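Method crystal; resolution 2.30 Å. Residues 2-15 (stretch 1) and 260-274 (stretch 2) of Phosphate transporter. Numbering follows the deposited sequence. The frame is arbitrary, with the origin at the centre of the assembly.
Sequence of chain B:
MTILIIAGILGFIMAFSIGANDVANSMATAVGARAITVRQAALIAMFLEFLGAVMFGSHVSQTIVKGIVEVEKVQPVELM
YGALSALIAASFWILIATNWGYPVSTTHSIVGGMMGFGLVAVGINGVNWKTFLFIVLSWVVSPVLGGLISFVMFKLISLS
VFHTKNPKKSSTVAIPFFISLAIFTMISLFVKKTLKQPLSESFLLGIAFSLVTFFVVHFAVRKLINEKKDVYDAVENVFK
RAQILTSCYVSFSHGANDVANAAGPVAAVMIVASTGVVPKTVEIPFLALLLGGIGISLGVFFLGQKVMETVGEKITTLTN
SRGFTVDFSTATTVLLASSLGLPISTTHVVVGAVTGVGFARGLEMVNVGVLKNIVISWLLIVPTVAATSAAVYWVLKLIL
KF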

# COMPACT_ATOMS: atom_id res chain seq x y z
N THR B 2 24.58 23.50 10.18
CA THR B 2 25.10 22.60 11.21
C THR B 2 23.98 22.17 12.16
O THR B 2 23.90 21.00 12.55
CB THR B 2 26.24 23.26 11.98
OG1 THR B 2 27.34 23.51 11.10
CG2 THR B 2 26.73 22.35 13.10
N ILE B 3 23.09 23.11 12.52
CA ILE B 3 21.98 22.74 13.39
C ILE B 3 21.07 21.73 12.69
O ILE B 3 20.53 20.83 13.34
CB ILE B 3 21.20 23.99 13.87
CG1 ILE B 3 20.20 23.59 14.95
CG2 ILE B 3 20.42 24.61 12.74
CD1 ILE B 3 20.80 23.46 16.31
N LEU B 4 20.91 21.83 11.37
CA LEU B 4 20.11 20.85 10.65
C LEU B 4 20.75 19.47 10.68
O LEU B 4 20.06 18.45 10.84
CB LEU B 4 19.89 21.30 9.20
CG LEU B 4 18.94 22.50 9.08
CD1 LEU B 4 18.50 22.74 7.63
CD2 LEU B 4 17.75 22.27 9.98
N ILE B 5 22.08 19.41 10.57
CA ILE B 5 22.79 18.14 10.61
C ILE B 5 22.65 17.50 11.98
O ILE B 5 22.42 16.29 12.11
CB ILE B 5 24.27 18.35 10.24
CG1 ILE B 5 24.38 18.72 8.76
CG2 ILE B 5 25.09 17.11 10.59
CD1 ILE B 5 25.56 19.62 8.43
N ILE B 6 22.82 18.31 13.04
CA ILE B 6 22.69 17.79 14.40
C ILE B 6 21.26 17.31 14.64
O ILE B 6 21.04 16.27 15.26
CB ILE B 6 23.13 18.85 15.42
CG1 ILE B 6 24.66 18.99 15.39
CG2 ILE B 6 22.68 18.50 16.83
CD1 ILE B 6 25.16 20.26 16.07
N ALA B 7 20.27 18.06 14.15
CA ALA B 7 18.88 17.62 14.25
C ALA B 7 18.67 16.30 13.53
O ALA B 7 17.97 15.42 14.03
CB ALA B 7 17.95 18.69 13.69
N GLY B 8 19.23 16.15 12.33
CA GLY B 8 19.09 14.90 11.62
C GLY B 8 19.67 13.74 12.39
O GLY B 8 19.04 12.68 12.53
N ILE B 9 20.85 13.93 12.97
CA ILE B 9 21.50 12.85 13.70
C ILE B 9 20.69 12.49 14.94
O ILE B 9 20.41 11.31 15.21
CB ILE B 9 22.94 13.23 14.05
CG1 ILE B 9 23.83 13.12 12.80
CG2 ILE B 9 23.49 12.35 15.17
CD1 ILE B 9 24.99 14.08 12.83
N LEU B 10 20.29 13.51 15.71
CA LEU B 10 19.57 13.26 16.95
C LEU B 10 18.18 12.68 16.69
O LEU B 10 17.74 11.76 17.40
CB LEU B 10 19.48 14.56 17.75
CG LEU B 10 20.82 15.01 18.36
CD1 LEU B 10 20.70 16.36 19.09
CD2 LEU B 10 21.34 13.93 19.30
N GLY B 11 17.47 13.19 15.68
CA GLY B 11 16.18 12.62 15.33
C GLY B 11 16.32 11.19 14.83
O GLY B 11 15.49 10.33 15.14
N PHE B 12 17.41 10.91 14.12
CA PHE B 12 17.62 9.53 13.68
C PHE B 12 17.84 8.62 14.88
O PHE B 12 17.29 7.52 14.93
CB PHE B 12 18.82 9.44 12.73
CG PHE B 12 19.08 8.05 12.29
CD1 PHE B 12 18.42 7.53 11.18
CD2 PHE B 12 19.92 7.24 13.02
CE1 PHE B 12 18.64 6.23 10.80
CE2 PHE B 12 20.14 5.93 12.65
CZ PHE B 12 19.49 5.42 11.54
N ILE B 13 18.66 9.05 15.84
CA ILE B 13 18.92 8.21 17.01
C ILE B 13 17.63 7.98 17.81
O ILE B 13 17.34 6.86 18.25
CB ILE B 13 20.02 8.86 17.87
CG1 ILE B 13 21.35 8.82 17.10
CG2 ILE B 13 20.11 8.18 19.24
CD1 ILE B 13 22.50 9.50 17.86
N MET B 14 16.84 9.04 18.00
CA MET B 14 15.56 8.87 18.68
C MET B 14 14.66 7.88 17.95
O MET B 14 14.05 7.00 18.57
CB MET B 14 14.89 10.24 18.81
CG MET B 14 13.54 10.18 19.43
SD MET B 14 13.61 9.87 21.20
CE MET B 14 11.88 9.61 21.54
N ALA B 15 14.55 8.02 16.61
CA ALA B 15 13.69 7.13 15.83
C ALA B 15 14.18 5.68 15.91
O ALA B 15 13.37 4.74 16.07
CB ALA B 15 13.67 7.61 14.37
N ALA B 260 5.93 10.78 15.28
CA ALA B 260 5.92 12.08 15.95
C ALA B 260 6.98 12.21 17.05
O ALA B 260 7.53 13.30 17.23
CB ALA B 260 4.55 12.37 16.56
N ASN B 261 7.28 11.13 17.78
CA ASN B 261 8.21 11.30 18.90
C ASN B 261 9.61 11.68 18.45
O ASN B 261 10.40 12.22 19.25
CB ASN B 261 8.26 10.05 19.77
CG ASN B 261 6.89 9.60 20.23
OD1 ASN B 261 5.93 10.40 20.26
ND2 ASN B 261 6.79 8.35 20.62
N ALA B 262 9.94 11.41 17.19
CA ALA B 262 11.18 11.89 16.60
C ALA B 262 10.96 13.00 15.59
O ALA B 262 11.77 13.93 15.53
CB ALA B 262 11.94 10.74 15.93
N ALA B 263 9.86 12.96 14.84
CA ALA B 263 9.63 13.90 13.75
C ALA B 263 9.13 15.26 14.24
O ALA B 263 9.40 16.28 13.59
CB ALA B 263 8.65 13.31 12.73
N GLY B 264 8.36 15.30 15.34
CA GLY B 264 7.93 16.55 15.92
C GLY B 264 9.08 17.44 16.32
O GLY B 264 9.19 18.59 15.87
N PRO B 265 10.00 16.94 17.16
CA PRO B 265 11.15 17.79 17.54
C PRO B 265 11.98 18.22 16.35
O PRO B 265 12.37 19.40 16.24
CB PRO B 265 11.93 16.92 18.53
CG PRO B 265 10.87 16.02 19.14
CD PRO B 265 9.97 15.69 17.95
N VAL B 266 12.24 17.29 15.41
CA VAL B 266 13.01 17.63 14.22
C VAL B 266 12.27 18.68 13.39
O VAL B 266 12.88 19.63 12.90
CB VAL B 266 13.32 16.37 13.38
CG1 VAL B 266 13.95 16.77 12.01
CG2 VAL B 266 14.22 15.41 14.13
N ALA B 267 10.96 18.50 13.20
CA ALA B 267 10.18 19.49 12.47
C ALA B 267 10.26 20.87 13.13
O ALA B 267 10.32 21.89 12.44
CB ALA B 267 8.71 19.07 12.37
N ALA B 268 10.23 20.91 14.46
CA ALA B 268 10.31 22.21 15.12
C ALA B 268 11.64 22.88 14.80
O ALA B 268 11.69 24.09 14.53
CB ALA B 268 10.10 22.06 16.63
N VAL B 269 12.72 22.10 14.80
CA VAL B 269 14.03 22.68 14.44
C VAL B 269 14.04 23.16 12.98
O VAL B 269 14.52 24.26 12.68
CB VAL B 269 15.15 21.67 14.70
CG1 VAL B 269 16.47 22.23 14.22
CG2 VAL B 269 15.21 21.31 16.20
N MET B 270 13.51 22.34 12.07
CA MET B 270 13.44 22.74 10.66
C MET B 270 12.59 24.00 10.47
O MET B 270 12.94 24.88 9.69
CB MET B 270 12.89 21.60 9.81
CG MET B 270 13.79 20.35 9.81
SD MET B 270 13.06 18.99 8.89
CE MET B 270 13.01 19.77 7.26
N ILE B 271 11.45 24.08 11.16
CA ILE B 271 10.57 25.22 11.00
C ILE B 271 11.24 26.47 11.51
O ILE B 271 11.14 27.53 10.88
CB ILE B 271 9.22 24.96 11.70
CG1 ILE B 271 8.41 23.91 10.95
CG2 ILE B 271 8.40 26.23 11.74
CD1 ILE B 271 7.27 23.31 11.78
N VAL B 272 11.97 26.39 12.63
CA VAL B 272 12.65 27.59 13.11
C VAL B 272 13.77 28.00 12.15
O VAL B 272 13.88 29.18 11.76
CB VAL B 272 13.13 27.42 14.57
CG1 VAL B 272 13.98 28.62 15.01
CG2 VAL B 272 11.94 27.30 15.52
N ALA B 273 14.60 27.04 11.71
CA ALA B 273 15.68 27.36 10.76
C ALA B 273 15.14 27.94 9.45
O ALA B 273 15.79 28.79 8.84
CB ALA B 273 16.53 26.13 10.45
N SER B 274 13.97 27.49 9.02
CA SER B 274 13.45 27.91 7.73
C SER B 274 12.68 29.24 7.82
O SER B 274 12.90 30.14 7.00
CB SER B 274 12.56 26.80 7.16
OG SER B 274 11.63 27.29 6.21

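The two stretches are helices from distant parts of one chain that pack nearly antiparallel, at 167° between their N-to-C directions, with axes approaching to 8.5 Å. No hydrogen bond crosses between them. Backbone groups bond along each helix instead, so the contact rests on close packing, largely of apolar side chains against one another and against backbone; 447 Å² is buried, both sides summed.

The backbone register shows that the fit is not uniform. The CA atoms of Leu-4 and Met-270 are 6.9 Å apart, those of Ala-7 and Val-266 5.9 Å, and those of Gly-11 and Ala-262 5.2 Å. The helices therefore draw together toward the C-terminal part of stretch 1, and the facing register pairs become smaller along the way, from Leu-4 and Met-270 to Gly-11 and Ala-262, with the longer Met-14 flanking the narrow end.

The clearest hollow is at Gly-11. Its missing side chain leaves a notch in the helix surface, and Val-266, whose CA-to-CB bond points toward stretch 1, fills it: CG2 of Val-266 lies 3.6 Å from CA of Gly-11. An ideally placed CB on Gly-11 would fall 2.3 Å from CG2 of Val-266, a clash, so the methyl occupies space that a side chain there would need. The same CG2 of Val-266 also sits 3.8 Å from the carbonyl O of Ala-7, one turn earlier, and so rests against backbone at both positions. Gly-8 differs: a CB there would point away from stretch 2, with nothing of that stretch within 5.5 Å, so its lack of a side chain creates no comparable pocket for the partner.

At the tight end, Ala-262 is the small bump. Its CB lies 3.7 Å from O of Gly-11, 3.8 Å from N of Ala-15 and 3.9 Å from CB of Ala-15, so one methyl touches both backbone and side chain. Met-14 bounds this region with a longer chain, chi1 t and chi2 p. Its CG is 3.9 Å from CB of Ala-262 and 3.7 Å from O of Asn-261, while its CE reaches to 4.1 Å from CB of Asn-261. ND2 of Asn-261 is hydrogen-bonded elsewhere in the structure.

Toward the wider end, larger side chains take up the space. Val-269, with chi1 t, directs its CG1 into a group of three residues: CG1 of Val-269 is 3.9 Å from CB of Ala-7, 4.0 Å from CG1 of Ile-3 and 4.4 Å from CD2 of Leu-4. The methyl of Ala-7, whose CA-to-CB bond points toward stretch 2, packs directly against this branched neighbour. Leu-4 starts sideways, but its end comes nearer; CD2 of Leu-4 lies 4.1 Å from CB of Ala-273 and 4.4 Å from CG of Met-270, thus spanning the last turn of the contact. Ala-273 itself is on the surface, where the packing runs out.

The kink in stretch 2 lies within this contact. The N of Pro-265 has no bond to the turn before, and the next link, N of Val-266 to O of Ala-262, is weak at 3.4 Å; Val-266 and Ala-262 nevertheless supply the methyls that meet Gly-11.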